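PDB 3R5T: ferric vibriobactin ABC transporter, periplasmic ferric vibriobactin-binding protein from Vibrio cholerae, which binds the siderophore complex ferric vibriobactin in the periplasm and probably delivers it to an ABC transporter for iron uptake. Local coordinates for residues P23-T29 with E85-V91; I19-P23 with A133-E137; V168-G174 with Y219-L225. Residues are numbered along the deposited sequence.

Contact 1. Residues P23-T29 with E85-V91; sequences PKRILST and EQPDLIV
Strands 26-28 and 89-91, the central strand and its neighbour in the 3-2-1-4-5 parallel alpha/beta sheet of one lobe, run parallel, axes 4.8 Å apart at 19°. Ile26 pairs with Leu89, Leu27 with Ile90 and Ser28 with Val91. Leu27 N donates to Leu89 O and Leu27 O accepts from Val91 N, both 2.9 Å. On one face Ile26 CG2 rests over the notch between Leu89 CD2 (4.3 Å) and Val91 CG2 (3.9 Å). On the other, Leu27 (chi1 t) fills the hollow framed by Pro87 (CB to CB 3.7 Å), Glu85 and Ile90. Asp88 (chi1 p) curls into the bend at Pro23-Arg25, its OD2 and OD1 taking Lys24 N and Arg25 N at 2.8 Å each, while Asp88 N reaches Arg25 O at 2.9 Å. Arg25 NH2 binds Glu85 O at 2.7 Å; Thr29 N and OG1 both donate to Val91 O (2.9 and 2.7 Å). Main-chain bonds at Leu27 thus set the central register, Asp88, Arg25 and Thr29 tie the ends, and side chains meeting on the faces are apolar.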
loop_
_atom_site.group_PDB
_atom_site.type_symbol
_atom_site.label_atom_id
_atom_site.label_comp_id
_atom_site.label_asym_id
_atom_site.label_seq_id
_atom_site.Cartn_x
_atom_site.Cartn_y
_atom_site.Cartn_z
ATOM N N PRO A 23 6.765 6.572 -21.890
ATOM C CA PRO A 23 7.636 7.155 -20.872
ATOM C C PRO A 23 8.924 6.363 -20.647
ATOM O O PRO A 23 8.902 5.137 -20.494
ATOM C CB PRO A 23 6.769 7.109 -19.613
ATOM C CG PRO A 23 5.375 7.205 -20.132
ATOM C CD PRO A 23 5.380 6.409 -21.414
ATOM N N LYS A 24 10.043 7.080 -20.619
ATOM C CA LYS A 24 11.329 6.466 -20.312
ATOM C C LYS A 24 12.015 7.106 -19.087
ATOM O O LYS A 24 13.023 6.598 -18.592
ATOM C CB LYS A 24 12.249 6.542 -21.539
ATOM C CG LYS A 24 11.688 5.800 -22.762
ATOM C CD LYS A 24 11.572 4.306 -22.474
ATOM C CE LYS A 24 10.722 3.554 -23.516
ATOM N NZ LYS A 24 11.241 3.694 -24.903
ATOM N N ARG A 25 11.467 8.213 -18.591
ATOM C CA ARG A 25 12.077 8.922 -17.467
ATOM C C ARG A 25 10.962 9.346 -16.539
ATOM O O ARG A 25 10.497 10.484 -16.594
ATOM C CB ARG A 25 12.871 10.157 -17.935
ATOM C CG ARG A 25 14.041 9.846 -18.857
ATOM C CD ARG A 25 15.366 9.779 -18.099
ATOM N NE ARG A 25 15.654 10.967 -17.287
ATOM C CZ ARG A 25 16.501 10.959 -16.263
ATOM N NH1 ARG A 25 17.148 9.844 -15.964
ATOM N NH2 ARG A 25 16.716 12.061 -15.547
ATOM N N ILE A 26 10.514 8.416 -15.705
ATOM C CA ILE A 26 9.330 8.646 -14.882
ATOM C C ILE A 26 9.718 9.217 -13.516
ATOM O O ILE A 26 10.611 8.697 -12.861
ATOM C CB ILE A 26 8.543 7.334 -14.659
ATOM C CG1 ILE A 26 8.161 6.684 -15.997
ATOM C CG2 ILE A 26 7.322 7.588 -13.794
ATOM C CD1 ILE A 26 7.803 5.209 -15.893
ATOM N N LEU A 27 9.020 10.272 -13.104
ATOM C CA LEU A 27 9.255 10.918 -11.809
ATOM C C LEU A 27 8.025 10.728 -10.931
ATOM O O LEU A 27 6.917 11.125 -11.301
ATOM C CB LEU A 27 9.546 12.421 -11.994
ATOM C CG LEU A 27 10.011 13.165 -10.739
ATOM C CD1 LEU A 27 11.005 14.247 -11.090
ATOM C CD2 LEU A 27 8.817 13.718 -10.009
ATOM N N SER A 28 8.216 10.113 -9.769
ATOM C CA SER A 28 7.091 9.910 -8.871
ATOM C C SER A 28 7.048 10.959 -7.783
ATOM O O SER A 28 8.057 11.194 -7.095
ATOM C CB SER A 28 7.157 8.533 -8.220
ATOM O OG SER A 28 6.117 8.423 -7.265
ATOM N N THR A 29 5.895 11.612 -7.644
ATOM C CA THR A 29 5.714 12.584 -6.564
ATOM C C THR A 29 5.072 11.990 -5.315
ATOM O O THR A 29 4.828 12.720 -4.348
ATOM C CB THR A 29 4.868 13.816 -6.993
ATOM O OG1 THR A 29 3.497 13.431 -7.198
ATOM C CG2 THR A 29 5.417 14.429 -8.282
ATOM N N GLU A 85 15.487 17.000 -13.479
ATOM C CA GLU A 85 15.386 15.577 -13.791
ATOM C C GLU A 85 14.897 15.325 -15.221
ATOM O O GLU A 85 15.065 14.221 -15.748
ATOM C CB GLU A 85 14.483 14.865 -12.784
ATOM C CG GLU A 85 15.074 14.768 -11.384
ATOM C CD GLU A 85 16.416 14.061 -11.363
ATOM O OE1 GLU A 85 17.401 14.659 -10.874
ATOM O OE2 GLU A 85 16.500 12.918 -11.854
ATOM N N GLN A 86 14.297 16.341 -15.838
ATOM C CA GLN A 86 13.736 16.230 -17.193
ATOM C C GLN A 86 12.912 14.961 -17.407
ATOM O O GLN A 86 13.225 14.135 -18.275
ATOM C CB GLN A 86 14.821 16.348 -18.268
ATOM C CG GLN A 86 15.519 17.703 -18.284
ATOM C CD GLN A 86 15.584 18.312 -19.668
ATOM O OE1 GLN A 86 14.614 18.256 -20.428
ATOM N NE2 GLN A 86 16.723 18.910 -20.000
ATOM N N PRO A 87 11.844 14.806 -16.624
ATOM C CA PRO A 87 11.018 13.602 -16.752
ATOM C C PRO A 87 10.120 13.684 -17.978
ATOM O O PRO A 87 9.881 14.770 -18.516
ATOM C CB PRO A 87 10.178 13.633 -15.477
ATOM C CG PRO A 87 10.052 15.099 -15.163
ATOM C CD PRO A 87 11.340 15.724 -15.584
ATOM N N ASP A 88 9.625 12.537 -18.428
ATOM C CA ASP A 88 8.605 12.510 -19.470
ATOM C C ASP A 88 7.268 11.955 -18.973
ATOM O O ASP A 88 6.322 11.782 -19.746
ATOM C CB ASP A 88 9.086 11.767 -20.722
ATOM C CG ASP A 88 9.540 10.340 -20.442
ATOM O OD1 ASP A 88 9.344 9.829 -19.309
ATOM O OD2 ASP A 88 10.086 9.724 -21.391
ATOM N N LEU A 89 7.195 11.676 -17.678
ATOM C CA LEU A 89 5.919 11.363 -17.043
ATOM C C LEU A 89 6.071 11.691 -15.569
ATOM O O LEU A 89 7.041 11.284 -14.953
ATOM C CB LEU A 89 5.552 9.882 -17.201
ATOM C CG LEU A 89 4.198 9.479 -16.594
ATOM C CD1 LEU A 89 3.033 10.086 -17.376
ATOM C CD2 LEU A 89 4.051 7.964 -16.534
ATOM N N ILE A 90 5.088 12.386 -15.010
ATOM C CA ILE A 90 5.072 12.700 -13.580
ATOM C C ILE A 90 3.840 12.056 -12.955
ATOM O O ILE A 90 2.728 12.228 -13.463
ATOM C CB ILE A 90 5.052 14.237 -13.343
ATOM C CG1 ILE A 90 6.322 14.874 -13.907
ATOM C CG2 ILE A 90 4.934 14.567 -11.845
ATOM C CD1 ILE A 90 6.251 16.389 -14.038
ATOM N N VAL A 91 4.037 11.296 -11.874
ATOM C CA VAL A 91 2.933 10.576 -11.247
ATOM C C VAL A 91 2.554 11.180 -9.915
ATOM O O VAL A 91 3.430 11.493 -9.100
ATOM C CB VAL A 91 3.258 9.079 -11.053
ATOM C CG1 VAL A 91 2.020 8.339 -10.578
ATOM C CG2 VAL A 91 3.790 8.479 -12.356
HETATM O O HOH W 1 15.477 13.190 -19.167
#

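Contact 2. Residues I19-P23 with A133-E137; sequences IPSQP and ATGLE
The loop 19-23, which leads from strand 16-19 into strand 26-28, lies against the C-terminal end of helix 123-134. Ala133, still helical, meets it first: Ile19 (chi1 m, chi2 t) aims its CD1 at Ala133 CB, 4.1 Å away, and comes within 3.4 Å of Ala133 O, which Pro23 CG approaches from 3.6 Å. Thr134 ends the helix. Its CA packs on Pro23 CD at 4.0 Å, with Pro23 and Thr134 CA atoms 5.6 Å apart, and its carbonyl takes the one direct hydrogen bond, from Gln22 NE2 at 3.0 Å; Gln22 is stretched out (chi1 and chi2 both t) to get there. A water donates to the same Thr134 O (2.9 Å) and to Pro23 O (2.7 Å). Gly135 then leaves the helix with phi/psi 72/28, a conformation that favours glycine, and a CB here would clash with Gln22 NE2. Leu136, at the N-cap position of the next helix, touches Gln22 NE2 through CD2 at 4.3 Å, and the chain turns into helix 137-155. Helix-end carbonyls are left without intrahelical donors; here an amide and a water serve Thr134 O, whereas Ala133 O is buried among carbon atoms with no hydrogen-bond partner.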
loop_
_atom_site.group_PDB
_atom_site.type_symbol
_atom_site.label_atom_id
_atom_site.label_comp_id
_atom_site.label_asym_id
_atom_site.label_seq_id
_atom_site.Cartn_x
_atom_site.Cartn_y
_atom_site.Cartn_z
ATOM N N ILE A 19 -0.375 11.139 -23.159
ATOM C CA ILE A 19 1.024 10.786 -23.076
ATOM C C ILE A 19 1.540 10.579 -24.493
ATOM O O ILE A 19 1.167 9.629 -25.178
ATOM C CB ILE A 19 1.211 9.532 -22.210
ATOM C CG1 ILE A 19 0.521 9.716 -20.851
ATOM C CG2 ILE A 19 2.674 9.218 -22.038
ATOM C CD1 ILE A 19 0.532 8.467 -19.994
ATOM N N PRO A 20 2.375 11.508 -24.957
ATOM C CA PRO A 20 2.766 11.589 -26.372
ATOM C C PRO A 20 3.641 10.432 -26.832
ATOM O O PRO A 20 3.550 9.995 -27.980
ATOM C CB PRO A 20 3.570 12.899 -26.441
ATOM C CG PRO A 20 3.192 13.659 -25.207
ATOM C CD PRO A 20 2.876 12.642 -24.164
ATOM N N SER A 21 4.484 9.945 -25.930
ATOM C CA SER A 21 5.448 8.896 -26.241
ATOM C C SER A 21 5.616 7.972 -25.038
ATOM O O SER A 21 5.374 8.388 -23.902
ATOM C CB SER A 21 6.798 9.534 -26.589
ATOM O OG SER A 21 7.147 10.522 -25.631
ATOM N N GLN A 22 6.038 6.729 -25.272
ATOM C CA GLN A 22 6.257 5.812 -24.147
ATOM C C GLN A 22 7.212 6.432 -23.137
ATOM O O GLN A 22 8.343 6.767 -23.463
ATOM C CB GLN A 22 6.823 4.464 -24.591
ATOM C CG GLN A 22 6.957 3.457 -23.452
ATOM C CD GLN A 22 7.276 2.049 -23.932
ATOM O OE1 GLN A 22 7.800 1.868 -25.032
ATOM N NE2 GLN A 22 6.968 1.048 -23.108
ATOM N N PRO A 23 6.765 6.572 -21.890
ATOM C CA PRO A 23 7.636 7.155 -20.872
ATOM C C PRO A 23 8.924 6.363 -20.647
ATOM O O PRO A 23 8.902 5.137 -20.494
ATOM C CB PRO A 23 6.769 7.109 -19.613
ATOM C CG PRO A 23 5.375 7.205 -20.132
ATOM C CD PRO A 23 5.380 6.409 -21.414
ATOM N N ALA A 133 -0.267 3.283 -18.454
ATOM C CA ALA A 133 0.326 4.599 -18.637
ATOM C C ALA A 133 1.738 4.518 -19.219
ATOM O O ALA A 133 2.205 5.455 -19.864
ATOM C CB ALA A 133 0.351 5.384 -17.308
ATOM N N THR A 134 2.421 3.400 -18.991
ATOM C CA THR A 134 3.849 3.325 -19.303
ATOM C C THR A 134 4.173 2.355 -20.441
ATOM O O THR A 134 5.342 2.206 -20.824
ATOM C CB THR A 134 4.648 2.895 -18.069
ATOM O OG1 THR A 134 4.139 1.643 -17.590
ATOM C CG2 THR A 134 4.508 3.924 -16.959
ATOM N N GLY A 135 3.155 1.680 -20.971
ATOM C CA GLY A 135 3.360 0.693 -22.015
ATOM C C GLY A 135 4.020 -0.556 -21.475
ATOM O O GLY A 135 4.710 -1.270 -22.207
ATOM N N LEU A 136 3.790 -0.831 -20.195
ATOM C CA LEU A 136 4.426 -1.968 -19.548
ATOM C C LEU A 136 3.384 -3.021 -19.174
ATOM O O LEU A 136 3.495 -3.707 -18.156
ATOM C CB LEU A 136 5.248 -1.519 -18.337
ATOM C CG LEU A 136 6.416 -0.588 -18.691
ATOM C CD1 LEU A 136 7.125 -0.062 -17.434
ATOM C CD2 LEU A 136 7.401 -1.314 -19.596
ATOM N N GLU A 137 2.373 -3.155 -20.019
ATOM C CA GLU A 137 1.301 -4.130 -19.782
ATOM C C GLU A 137 1.831 -5.564 -19.676
ATOM O O GLU A 137 1.358 -6.347 -18.845
ATOM C CB GLU A 137 0.216 -4.018 -20.864
ATOM C CG GLU A 137 -0.412 -2.625 -20.941
ATOM C CD GLU A 137 0.247 -1.703 -21.978
ATOM O OE1 GLU A 137 1.417 -1.935 -22.354
ATOM O OE2 GLU A 137 -0.422 -0.737 -22.405
HETATM O O HOH W 2 7.935 2.715 -19.740
#

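Contact 3. Residues V168-G174 with Y219-L225; sequences VSYHGPG and YEHLTQL. With VBN ((4S,5R)-N-{3-[(2,3-dihydroxybenzoyl)amino]propyl}-2-(2,3-dihydroxyphenyl)-N-[3-({[(4S,5R)-2-(2,3-dihydroxyphenyl)-5-met hyl-4,5-dihydro-1,3-oxazol-4-yl]carbonyl}amino)propyl]-5-methyl-4,5-dihydro-1,3-oxazole-4-carboxamide), chain B.
Strand 165-169 runs out into a loop that has the siderophore on one flank and the helical turns of 219-223 on another. Val168 points its CB toward those turns, setting CG1 4.0 Å from Leu222 CD2 and CG2 4.0 Å from Leu225 CD1. Ser169 points away, and its OG donates to VBN OAC at 2.7 Å. Tyr170 (chi1 t) swings its ring back: CD1 sits 3.9 Å from Leu222 CD1, which lies at the ring edge, and CE1 is 4.3 Å from Tyr219 CE2. Both tyrosine hydroxyls hydrogen-bond to Asp246. His171 (chi1 m) gives VBN OAC its second bond, from NE2 at 2.9 Å, and lays a ring face on VBN CAU. Gly172, with phi/psi 88/-176 that calls for glycine, brings its O within 3.2 Å of Tyr219 CD2. Pro173 covers the Tyr219 ring in a CH-pi contact, CA 3.4 Å from the centroid and almost on the ring normal. Gly174 N, 4.0 Å from Tyr219 CB, makes a weak bond to a water that donates to Glu220 OE2. No direct hydrogen bond joins the segments: apolar and aromatic groups pack the rear of this pocket loop, while polar Ser169 and His171 bind the siderophore's carbonyl.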
loop_
_atom_site.group_PDB
_atom_site.type_symbol
_atom_site.label_atom_id
_atom_site.label_comp_id
_atom_site.label_asym_id
_atom_site.label_seq_id
_atom_site.Cartn_x
_atom_site.Cartn_y
_atom_site.Cartn_z
ATOM N N VAL A 168 -5.736 -3.240 11.832
ATOM C CA VAL A 168 -5.813 -2.010 12.597
ATOM C C VAL A 168 -4.519 -1.210 12.503
ATOM O O VAL A 168 -3.427 -1.772 12.545
ATOM C CB VAL A 168 -6.067 -2.334 14.092
ATOM C CG1 VAL A 168 -6.015 -1.073 14.958
ATOM C CG2 VAL A 168 -7.393 -3.072 14.277
ATOM N N SER A 169 -4.659 0.107 12.389
ATOM C CA SER A 169 -3.561 1.050 12.608
ATOM C C SER A 169 -3.751 1.648 13.996
ATOM O O SER A 169 -4.664 2.430 14.230
ATOM C CB SER A 169 -3.571 2.137 11.539
ATOM O OG SER A 169 -2.477 3.028 11.726
ATOM N N TYR A 170 -2.885 1.252 14.919
ATOM C CA TYR A 170 -3.062 1.568 16.339
ATOM C C TYR A 170 -2.154 2.673 16.826
ATOM O O TYR A 170 -0.947 2.650 16.578
ATOM C CB TYR A 170 -2.811 0.306 17.160
ATOM C CG TYR A 170 -2.929 0.463 18.658
ATOM C CD1 TYR A 170 -4.171 0.622 19.271
ATOM C CD2 TYR A 170 -1.803 0.386 19.478
ATOM C CE1 TYR A 170 -4.286 0.723 20.655
ATOM C CE2 TYR A 170 -1.911 0.492 20.871
ATOM C CZ TYR A 170 -3.145 0.675 21.449
ATOM O OH TYR A 170 -3.245 0.772 22.828
ATOM N N HIS A 171 -2.750 3.630 17.525
ATOM C CA HIS A 171 -1.998 4.732 18.124
ATOM C C HIS A 171 -2.338 4.974 19.582
ATOM O O HIS A 171 -1.877 5.946 20.152
ATOM C CB HIS A 171 -2.187 6.018 17.331
ATOM C CG HIS A 171 -1.697 5.917 15.926
ATOM N ND1 HIS A 171 -0.357 5.901 15.608
ATOM C CD2 HIS A 171 -2.365 5.781 14.759
ATOM C CE1 HIS A 171 -0.221 5.769 14.300
ATOM N NE2 HIS A 171 -1.424 5.695 13.763
ATOM N N GLY A 172 -3.152 4.108 20.173
ATOM C CA GLY A 172 -3.438 4.170 21.595
ATOM C C GLY A 172 -4.592 5.068 21.991
ATOM O O GLY A 172 -5.256 5.651 21.141
ATOM N N PRO A 173 -4.819 5.199 23.305
ATOM C CA PRO A 173 -5.937 5.985 23.841
ATOM C C PRO A 173 -5.859 7.467 23.480
ATOM O O PRO A 173 -4.767 8.007 23.288
ATOM C CB PRO A 173 -5.783 5.863 25.367
ATOM C CG PRO A 173 -4.650 4.951 25.628
ATOM C CD PRO A 173 -3.977 4.585 24.352
ATOM N N GLY A 174 -7.018 8.112 23.406
ATOM C CA GLY A 174 -7.087 9.560 23.286
ATOM C C GLY A 174 -6.648 10.089 21.935
ATOM O O GLY A 174 -6.432 11.292 21.772
ATOM N N TYR A 219 -10.935 6.410 19.310
ATOM C CA TYR A 219 -10.307 5.288 19.991
ATOM C C TYR A 219 -11.310 4.296 20.570
ATOM O O TYR A 219 -11.131 3.086 20.433
ATOM C CB TYR A 219 -9.434 5.829 21.116
ATOM C CG TYR A 219 -8.896 4.790 22.072
ATOM C CD1 TYR A 219 -9.367 4.718 23.377
ATOM C CD2 TYR A 219 -7.921 3.885 21.677
ATOM C CE1 TYR A 219 -8.872 3.795 24.271
ATOM C CE2 TYR A 219 -7.423 2.939 22.564
ATOM C CZ TYR A 219 -7.915 2.896 23.853
ATOM O OH TYR A 219 -7.426 1.991 24.757
ATOM N N GLU A 220 -12.347 4.814 21.219
ATOM C CA GLU A 220 -13.337 3.966 21.896
ATOM C C GLU A 220 -13.954 2.908 20.985
ATOM O O GLU A 220 -14.347 1.833 21.446
ATOM C CB GLU A 220 -14.468 4.800 22.523
ATOM C CG GLU A 220 -14.063 5.577 23.755
ATOM C CD GLU A 220 -13.044 6.642 23.441
ATOM O OE1 GLU A 220 -13.165 7.263 22.359
ATOM O OE2 GLU A 220 -12.130 6.850 24.272
ATOM N N HIS A 221 -14.077 3.207 19.696
ATOM C CA HIS A 221 -14.681 2.239 18.777
ATOM C C HIS A 221 -13.874 0.947 18.639
ATOM O O HIS A 221 -14.427 -0.081 18.225
ATOM C CB HIS A 221 -14.931 2.850 17.394
ATOM C CG HIS A 221 -16.026 3.874 17.367
ATOM N ND1 HIS A 221 -17.337 3.579 17.676
ATOM C CD2 HIS A 221 -16.004 5.189 17.043
ATOM C CE1 HIS A 221 -18.073 4.671 17.555
ATOM N NE2 HIS A 221 -17.287 5.663 17.172
ATOM N N LEU A 222 -12.576 1.000 18.933
ATOM C CA LEU A 222 -11.760 -0.214 18.911
ATOM C C LEU A 222 -12.334 -1.300 19.806
ATOM O O LEU A 222 -12.217 -2.493 19.499
ATOM C CB LEU A 222 -10.312 0.074 19.332
ATOM C CG LEU A 222 -9.410 0.854 18.366
ATOM C CD1 LEU A 222 -8.061 1.067 19.026
ATOM C CD2 LEU A 222 -9.255 0.128 17.022
ATOM N N THR A 223 -12.973 -0.901 20.903
ATOM C CA THR A 223 -13.559 -1.884 21.815
ATOM C C THR A 223 -14.713 -2.654 21.190
ATOM O O THR A 223 -15.113 -3.679 21.716
ATOM C CB THR A 223 -14.087 -1.253 23.116
ATOM O OG1 THR A 223 -15.205 -0.404 22.822
ATOM C CG2 THR A 223 -12.994 -0.462 23.832
ATOM N N GLN A 224 -15.239 -2.152 20.069
ATOM C CA GLN A 224 -16.413 -2.750 19.434
ATOM C C GLN A 224 -16.064 -3.741 18.331
ATOM O O GLN A 224 -16.961 -4.370 17.761
ATOM C CB GLN A 224 -17.333 -1.651 18.898
ATOM C CG GLN A 224 -17.838 -0.723 20.004
ATOM C CD GLN A 224 -18.653 0.451 19.477
ATOM O OE1 GLN A 224 -18.136 1.316 18.783
ATOM N NE2 GLN A 224 -19.936 0.489 19.831
ATOM N N LEU A 225 -14.774 -3.901 18.047
ATOM C CA LEU A 225 -14.353 -4.851 17.012
ATOM C C LEU A 225 -14.673 -6.290 17.426
ATOM O O LEU A 225 -14.471 -6.681 18.577
ATOM C CB LEU A 225 -12.862 -4.673 16.696
ATOM C CG LEU A 225 -12.514 -3.336 16.047
ATOM C CD1 LEU A 225 -11.002 -3.111 16.033
ATOM C CD2 LEU A 225 -13.075 -3.280 14.641
HETATM C C VBN B . -0.890 10.433 9.574
HETATM N N VBN B . -0.985 10.624 7.049
HETATM O O VBN B . -2.069 10.494 9.687
HETATM C CA VBN B . -0.198 10.774 8.261
HETATM C CB VBN B . 0.255 12.279 8.147
HETATM C CAB VBN B . 6.003 5.738 7.418
HETATM O OAC VBN B . -2.956 5.623 11.348
HETATM O OAD VBN B . 4.244 9.728 8.826
HETATM O OAF VBN B . -2.172 6.877 5.514
HETATM O OAG VBN B . -5.035 10.155 3.763
HETATM O OAH VBN B . -0.687 9.127 4.106
HETATM O OAI VBN B . -1.773 7.822 7.969
HETATM O OAJ VBN B . -3.035 9.762 5.564
HETATM O OAK VBN B . 0.791 8.408 6.267
HETATM C CAL VBN B . -3.733 4.129 7.514
HETATM C CAM VBN B . -3.879 13.633 4.438
HETATM C CAN VBN B . 2.638 8.530 2.557
HETATM C CAO VBN B . -3.288 4.880 6.375
HETATM C CAP VBN B . -4.614 12.548 3.880
HETATM C CAQ VBN B . 1.240 8.830 2.660
HETATM C CAR VBN B . -3.527 4.633 8.850
HETATM C CAS VBN B . -2.872 13.402 5.386
HETATM C CAT VBN B . 3.400 8.225 3.713
HETATM C CAU VBN B . -1.155 8.819 12.557
HETATM C CAV VBN B . 2.163 9.651 11.852
HETATM C CAW VBN B . -2.496 8.324 11.990
HETATM C CAX VBN B . 3.669 9.385 11.626
HETATM C CAY VBN B . -0.694 10.191 12.060
HETATM C CAZ VBN B . 1.414 10.206 10.628
HETATM N NBB VBN B . -2.471 7.757 10.643
HETATM N NBC VBN B . 3.868 8.309 10.657
HETATM N NBD VBN B . 2.962 7.442 7.362
HETATM O OBF VBN B . 4.898 7.545 6.046
HETATM C CBG VBN B . -2.750 6.354 10.444
HETATM C CBH VBN B . 4.129 8.612 9.246
HETATM C CBJ VBN B . -1.660 11.886 6.895
HETATM C CBK VBN B . -2.636 6.132 6.575
HETATM C CBL VBN B . -4.337 11.229 4.284
HETATM C CBM VBN B . 0.648 8.811 3.921
HETATM C CBN VBN B . -2.444 6.616 7.836
HETATM C CBO VBN B . -3.377 11.024 5.188
HETATM C CBP VBN B . 1.389 8.516 5.033
HETATM C CBQ VBN B . -2.908 5.829 9.021
HETATM C CBR VBN B . -2.600 12.143 5.743
HETATM C CBS VBN B . 2.814 8.188 4.923
HETATM C CBU VBN B . 5.376 7.121 7.395
HETATM C CBW VBN B . 3.584 7.987 6.197
HETATM C CBX VBN B . 4.085 7.412 8.310
HETATM N NBY VBN B . -0.047 10.218 10.745
HETATM O OG1 VBN B . -0.871 12.933 7.415
HETATM C CG2 VBN B . 1.677 12.572 7.695
HETATM O O HOH W 3 -9.607 7.926 24.597
#

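In the fold
Contacts 1 and 2 belong to one lobe and share Pro23; Ile26 CD1 meets Thr134 CG2 at 3.7 Å while Leu89 CD1 meets Ile19 CD1 at 4.0 Å. Contact 1 is a buried pairing of inner strands, rich in backbone hydrogen bonds; contact 2, only partly buried, sets a loop on a helix end with a single direct bond and a water. Contact 3 lies across the chain's centre, about 40 Å from contact 1 between centres, where the central strand of the second, mixed sheet runs out at its C-terminal end. Mostly buried too, it relies on side-chain packing, and it alone carries pocket residues, consistent with a binding protein that holds its ligand between two lobes.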